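Local coordinates for Fe-S binding reductase, putative (Thermus thermophilus, PDB 2D4O), which is of unknown function but belongs to a GNAT-like acetyltransferase family, so it may transfer an acyl group, at residues A[63-68]-A[93-98]; A[2-7]-A[37-42]. The protein carries 1 engineered substitution. All coordinates share one frame; numbering follows the deposited sequence.

Contact 1 (A[63-68]-A[93-98]). Engineered in segment 63-68: Met68 (natural residue Ile).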
loop_
_atom_site.group_PDB
_atom_site.type_symbol
_atom_site.label_atom_id
_atom_site.label_comp_id
_atom_site.label_asym_id
_atom_site.label_seq_id
_atom_site.Cartn_x
_atom_site.Cartn_y
_atom_site.Cartn_z
ATOM N N VAL A 63 -2.648 9.076 5.624
ATOM C CA VAL A 63 -2.918 7.707 5.188
ATOM C C VAL A 63 -1.555 7.027 5.114
ATOM O O VAL A 63 -0.681 7.414 4.342
ATOM C CB VAL A 63 -3.749 7.641 3.894
ATOM C CG1 VAL A 63 -3.617 6.281 3.208
ATOM C CG2 VAL A 63 -5.236 7.919 4.215
ATOM N N LEU A 64 -1.368 6.080 6.012
ATOM C CA LEU A 64 -0.154 5.305 6.110
ATOM C C LEU A 64 -0.291 3.987 5.357
ATOM O O LEU A 64 -1.193 3.172 5.612
ATOM C CB LEU A 64 0.166 5.057 7.578
ATOM C CG LEU A 64 1.377 4.178 7.871
ATOM C CD1 LEU A 64 2.680 4.858 7.443
ATOM C CD2 LEU A 64 1.385 3.796 9.306
ATOM N N VAL A 65 0.614 3.781 4.411
ATOM C CA VAL A 65 0.657 2.540 3.660
ATOM C C VAL A 65 1.563 1.607 4.441
ATOM O O VAL A 65 2.750 1.866 4.547
ATOM C CB VAL A 65 1.202 2.739 2.253
ATOM C CG1 VAL A 65 1.299 1.426 1.489
ATOM C CG2 VAL A 65 0.330 3.722 1.499
ATOM N N THR A 66 0.968 0.579 5.032
ATOM C CA THR A 66 1.710 -0.504 5.666
ATOM C C THR A 66 2.550 -1.365 4.731
ATOM O O THR A 66 3.701 -1.741 5.050
ATOM C CB THR A 66 0.703 -1.405 6.416
ATOM O OG1 THR A 66 0.315 -0.717 7.583
ATOM C CG2 THR A 66 1.338 -2.765 6.907
ATOM N N ARG A 67 1.954 -1.707 3.594
ATOM C CA ARG A 67 2.591 -2.567 2.647
ATOM C C ARG A 67 2.169 -2.276 1.211
ATOM O O ARG A 67 1.025 -2.025 0.940
ATOM C CB ARG A 67 2.311 -4.021 3.009
ATOM C CG ARG A 67 3.248 -4.921 2.272
ATOM C CD ARG A 67 3.240 -6.311 2.811
ATOM N NE ARG A 67 4.014 -7.204 1.977
ATOM C CZ ARG A 67 3.969 -8.511 2.104
ATOM N NH1 ARG A 67 3.213 -9.027 3.062
ATOM N NH2 ARG A 67 4.682 -9.293 1.310
HETATM N N MSE A 68 3.127 -2.230 0.315
HETATM C CA MSE A 68 2.836 -2.255 -1.123
HETATM C C MSE A 68 3.749 -3.244 -1.833
HETATM O O MSE A 68 4.952 -3.273 -1.580
HETATM C CB MSE A 68 2.986 -0.880 -1.776
HETATM C CG MSE A 68 2.231 -0.794 -3.155
HETATM SE SE MSE A 68 2.462 0.915 -3.873
HETATM C CE MSE A 68 1.080 1.802 -2.653
ATOM N N TYR A 93 -4.684 14.721 4.756
ATOM C CA TYR A 93 -3.631 15.740 4.548
ATOM C C TYR A 93 -2.410 15.214 3.747
ATOM O O TYR A 93 -1.816 15.949 2.924
ATOM C CB TYR A 93 -3.194 16.306 5.926
ATOM C CG TYR A 93 -2.104 17.304 5.854
ATOM C CD1 TYR A 93 -2.347 18.606 5.470
ATOM C CD2 TYR A 93 -0.783 16.928 6.095
ATOM C CE1 TYR A 93 -1.323 19.538 5.390
ATOM C CE2 TYR A 93 0.246 17.852 6.003
ATOM C CZ TYR A 93 -0.026 19.143 5.648
ATOM O OH TYR A 93 1.027 20.038 5.584
ATOM N N GLU A 94 -2.018 13.960 3.998
ATOM C CA GLU A 94 -0.858 13.392 3.319
ATOM C C GLU A 94 -0.958 11.868 3.247
ATOM O O GLU A 94 -1.715 11.240 3.998
ATOM C CB GLU A 94 0.433 13.794 4.022
ATOM C CG GLU A 94 0.477 13.284 5.452
ATOM C CD GLU A 94 1.691 13.743 6.236
ATOM O OE1 GLU A 94 2.391 14.664 5.813
ATOM O OE2 GLU A 94 1.945 13.164 7.296
ATOM N N VAL A 95 -0.164 11.299 2.350
ATOM C CA VAL A 95 -0.002 9.864 2.208
ATOM C C VAL A 95 1.459 9.554 2.504
ATOM O O VAL A 95 2.340 10.244 2.005
ATOM C CB VAL A 95 -0.323 9.381 0.814
ATOM C CG1 VAL A 95 -0.139 7.845 0.757
ATOM C CG2 VAL A 95 -1.758 9.732 0.434
ATOM N N ALA A 96 1.713 8.572 3.358
ATOM C CA ALA A 96 3.094 8.231 3.714
ATOM C C ALA A 96 3.292 6.751 3.562
ATOM O O ALA A 96 2.375 5.978 3.786
ATOM C CB ALA A 96 3.395 8.627 5.109
ATOM N N LEU A 97 4.506 6.374 3.170
ATOM C CA LEU A 97 4.927 4.987 3.218
ATOM C C LEU A 97 6.438 4.842 3.344
ATOM O O LEU A 97 7.179 5.804 3.148
ATOM C CB LEU A 97 4.425 4.246 2.008
ATOM C CG LEU A 97 5.012 4.465 0.653
ATOM C CD1 LEU A 97 4.650 3.300 -0.316
ATOM C CD2 LEU A 97 4.478 5.804 0.154
ATOM N N HIS A 98 6.886 3.640 3.679
ATOM C CA HIS A 98 8.309 3.431 3.950
ATOM C C HIS A 98 8.927 2.755 2.779
ATOM O O HIS A 98 8.449 1.708 2.357
ATOM C CB HIS A 98 8.501 2.600 5.199
ATOM C CG HIS A 98 7.821 3.183 6.380
ATOM N ND1 HIS A 98 8.244 4.355 6.969
ATOM C CD2 HIS A 98 6.694 2.814 7.024
ATOM C CE1 HIS A 98 7.413 4.664 7.945
ATOM N NE2 HIS A 98 6.468 3.744 8.007
HETATM O O HOH W 1 5.285 1.484 4.581
#
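Leu64 approaches the imidazole of His98 obliquely, its CD1 methyl 4.0 Å from His98 NE2. With CG anti to the backbone N (chi1 176°), a chi2 of 67° turns CD1 toward this ring and Ala96 O. Beneath these side chains the strands run parallel, as ends of the beta-alpha-beta unit 61-70, 73-89, 94-97. Val63 N donates to Glu94 O (2.9 Å), Val63 O accepts from Ala96 N (2.8 Å), and Val65 N closes on Ala96 O in a bond only 7° from straight. Val63 thus bonds to the residues on both sides of Val95, and Ala96 to those on both sides of Leu64. Beyond, a water donates to Val65 O (2.6 Å) and accepts from His98 N, and Thr66 and Arg67 form a classic beta bulge facing Leu51. On the other face, covered by helices 73-89 and 104-112, Val65 CB lies 3.6 Å from Leu97 CB, while Val65 CG2 meets Val95 CG1 at 4.2 Å. Backbone polarity is therefore paired along the strands and carried on by water where they part, consistent with the beta4-beta5 splay where GNAT proteins usually bind acetyl-CoA, while aliphatic contacts hold strand 94-97 against the helices.

Contact 2 (A[2-7]-A[37-42])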
loop_
_atom_site.group_PDB
_atom_site.type_symbol
_atom_site.label_atom_id
_atom_site.label_comp_id
_atom_site.label_asym_id
_atom_site.label_seq_id
_atom_site.Cartn_x
_atom_site.Cartn_y
_atom_site.Cartn_z
ATOM N N ARG A 2 -6.056 -3.070 -14.142
ATOM C CA ARG A 2 -7.152 -2.490 -13.377
ATOM C C ARG A 2 -6.882 -2.451 -11.890
ATOM O O ARG A 2 -6.103 -3.269 -11.358
ATOM C CB ARG A 2 -8.450 -3.254 -13.611
ATOM C CG ARG A 2 -8.951 -3.198 -15.050
ATOM C CD ARG A 2 -9.477 -1.838 -15.495
ATOM N NE ARG A 2 -10.031 -1.933 -16.851
ATOM C CZ ARG A 2 -9.310 -1.975 -17.963
ATOM N NH1 ARG A 2 -7.991 -1.902 -17.928
ATOM N NH2 ARG A 2 -9.914 -2.100 -19.137
ATOM N N PHE A 3 -7.560 -1.533 -11.201
ATOM C CA PHE A 3 -7.344 -1.340 -9.773
ATOM C C PHE A 3 -8.700 -1.357 -9.076
ATOM O O PHE A 3 -9.645 -0.763 -9.550
ATOM C CB PHE A 3 -6.597 -0.025 -9.497
ATOM C CG PHE A 3 -5.350 0.112 -10.286
ATOM C CD1 PHE A 3 -4.152 -0.362 -9.785
ATOM C CD2 PHE A 3 -5.385 0.635 -11.568
ATOM C CE1 PHE A 3 -2.999 -0.285 -10.542
ATOM C CE2 PHE A 3 -4.234 0.716 -12.339
ATOM C CZ PHE A 3 -3.048 0.250 -11.836
ATOM N N ARG A 4 -8.802 -2.052 -7.958
ATOM C CA ARG A 4 -10.090 -2.193 -7.265
ATOM C C ARG A 4 -9.902 -2.543 -5.817
ATOM O O ARG A 4 -8.845 -3.003 -5.431
ATOM C CB ARG A 4 -10.871 -3.304 -7.903
ATOM C CG ARG A 4 -10.163 -4.677 -7.940
ATOM C CD ARG A 4 -11.092 -5.750 -8.484
ATOM N NE ARG A 4 -10.501 -7.082 -8.581
ATOM C CZ ARG A 4 -10.471 -7.960 -7.559
ATOM N NH1 ARG A 4 -10.977 -7.653 -6.359
ATOM N NH2 ARG A 4 -9.955 -9.167 -7.739
ATOM N N PRO A 5 -10.949 -2.405 -5.005
ATOM C CA PRO A 5 -10.906 -2.939 -3.655
ATOM C C PRO A 5 -10.772 -4.432 -3.750
ATOM O O PRO A 5 -11.184 -5.029 -4.757
ATOM C CB PRO A 5 -12.287 -2.528 -3.074
ATOM C CG PRO A 5 -12.669 -1.363 -3.868
ATOM C CD PRO A 5 -12.232 -1.733 -5.268
ATOM N N PHE A 6 -10.193 -5.047 -2.727
ATOM C CA PHE A 6 -10.179 -6.499 -2.621
ATOM C C PHE A 6 -11.140 -6.975 -1.550
ATOM O O PHE A 6 -11.540 -6.197 -0.690
ATOM C CB PHE A 6 -8.788 -7.051 -2.356
ATOM C CG PHE A 6 -8.082 -6.444 -1.178
ATOM C CD1 PHE A 6 -8.397 -6.806 0.125
ATOM C CD2 PHE A 6 -7.033 -5.569 -1.381
ATOM C CE1 PHE A 6 -7.693 -6.261 1.214
ATOM C CE2 PHE A 6 -6.342 -5.009 -0.306
ATOM C CZ PHE A 6 -6.666 -5.364 0.991
ATOM N N THR A 7 -11.511 -8.256 -1.623
ATOM C CA THR A 7 -12.381 -8.889 -0.631
ATOM C C THR A 7 -11.726 -10.191 -0.148
ATOM O O THR A 7 -10.663 -10.577 -0.623
ATOM C CB THR A 7 -13.748 -9.253 -1.259
ATOM O OG1 THR A 7 -13.534 -10.269 -2.262
ATOM C CG2 THR A 7 -14.380 -8.041 -2.024
ATOM N N SER A 37 -7.185 0.651 0.738
ATOM C CA SER A 37 -6.468 -0.544 0.301
ATOM C C SER A 37 -7.020 -1.016 -1.057
ATOM O O SER A 37 -8.231 -0.996 -1.286
ATOM C CB SER A 37 -6.597 -1.655 1.356
ATOM O OG SER A 37 -6.147 -1.245 2.652
ATOM N N PHE A 38 -6.104 -1.467 -1.928
ATOM C CA PHE A 38 -6.389 -1.851 -3.286
ATOM C C PHE A 38 -5.536 -3.015 -3.776
ATOM O O PHE A 38 -4.486 -3.346 -3.219
ATOM C CB PHE A 38 -6.132 -0.646 -4.218
ATOM C CG PHE A 38 -6.963 0.525 -3.889
ATOM C CD1 PHE A 38 -8.235 0.667 -4.458
ATOM C CD2 PHE A 38 -6.523 1.469 -2.954
ATOM C CE1 PHE A 38 -9.023 1.743 -4.141
ATOM C CE2 PHE A 38 -7.306 2.543 -2.630
ATOM C CZ PHE A 38 -8.556 2.697 -3.204
ATOM N N LEU A 39 -6.011 -3.591 -4.869
ATOM C CA LEU A 39 -5.374 -4.666 -5.597
ATOM C C LEU A 39 -5.290 -4.206 -7.055
ATOM O O LEU A 39 -6.218 -3.592 -7.561
ATOM C CB LEU A 39 -6.251 -5.912 -5.520
ATOM C CG LEU A 39 -5.971 -7.173 -6.340
ATOM C CD1 LEU A 39 -4.670 -7.839 -5.956
ATOM C CD2 LEU A 39 -7.108 -8.205 -6.139
ATOM N N ALA A 40 -4.171 -4.523 -7.701
ATOM C CA ALA A 40 -3.952 -4.355 -9.118
ATOM C C ALA A 40 -3.964 -5.703 -9.846
ATOM O O ALA A 40 -3.349 -6.648 -9.369
ATOM C CB ALA A 40 -2.596 -3.712 -9.336
ATOM N N GLU A 41 -4.617 -5.782 -10.997
ATOM C CA GLU A 41 -4.573 -6.988 -11.841
ATOM C C GLU A 41 -4.537 -6.619 -13.351
ATOM O O GLU A 41 -5.090 -5.607 -13.795
ATOM C CB GLU A 41 -5.693 -8.007 -11.475
ATOM C CG GLU A 41 -7.043 -7.379 -11.233
ATOM C CD GLU A 41 -8.145 -8.297 -10.698
ATOM O OE1 GLU A 41 -9.295 -7.874 -10.920
ATOM O OE2 GLU A 41 -7.928 -9.360 -10.056
ATOM N N GLU A 42 -3.777 -7.405 -14.094
ATOM C CA GLU A 42 -3.724 -7.345 -15.555
ATOM C C GLU A 42 -4.477 -8.557 -16.080
ATOM O O GLU A 42 -4.000 -9.682 -15.986
ATOM C CB GLU A 42 -2.274 -7.350 -16.029
ATOM C CG GLU A 42 -2.089 -7.270 -17.549
ATOM C CD GLU A 42 -2.570 -5.966 -18.142
ATOM O OE1 GLU A 42 -3.359 -5.993 -19.139
ATOM O OE2 GLU A 42 -2.163 -4.907 -17.613
HETATM O O HOH W 2 -9.744 -3.217 -0.480
#
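Strand 2-4 forms an edge of the central sheet and pairs antiparallel with strand 38-42. Arg2 and Glu41 form one hydrogen-bonded pair (Arg2 N to Glu41 O 2.7 Å), Arg4 and Leu39 the next (Leu39 N to Arg4 O 2.9 Å). Between them, at the non-hydrogen-bonded position, Phe3 CE1 lies 3.7 Å from Ala40 CB. Arg4 CG sits between the backbone N and the carbonyl carbon (chi1 57°), and the chain, extended from there to NE, carries the guanidinium past Leu39 to Glu41, which it grips side-on. Arg4 NE donates almost straight to Glu41 OE1 (2.7 Å, 176°), and Arg4 NH2 reaches Glu41 OE2 at 3.1 Å; both arrive from above the carboxylate plane. Leu39 CD2 lies over one guanidinium face, toward its rim. NH1 donates to Pro5 O and forms a salt bridge with Asp10; with the bonds to Glu41 this fixes the group's rotation. Replacing Arg4 by alanine is likely to leave the Glu41 carboxylate without its main partner, Arg13 being a long, weak one. Farther along, a water joins Phe6 N to Ser37 O. A short first strand paired antiparallel with the second, across two intervening helices, is the usual beginning of a GNAT fold.

In the fold
Contact 2 comes first along the chain and is complete before contact 1 opens. Their centres lie about 17 Å apart and their nearest atoms about 7 Å, yet both belong to the same mixed sheet. Contact 2 attaches one outermost strand, 2-4, and contact 1 the other, 94-97; strand 45-56 lies between 38-42 and 61-70. Helix 73-89 provides the crossover to the last strand and spans the two contacts, touching Phe38 in one and Val63 and Val95 in the other. This strand order, a parallel last pair after antiparallel ones, matches the GNAT fold, whose members usually hold acetyl-CoA where the last pair parts; a similar role here is possible but unproven.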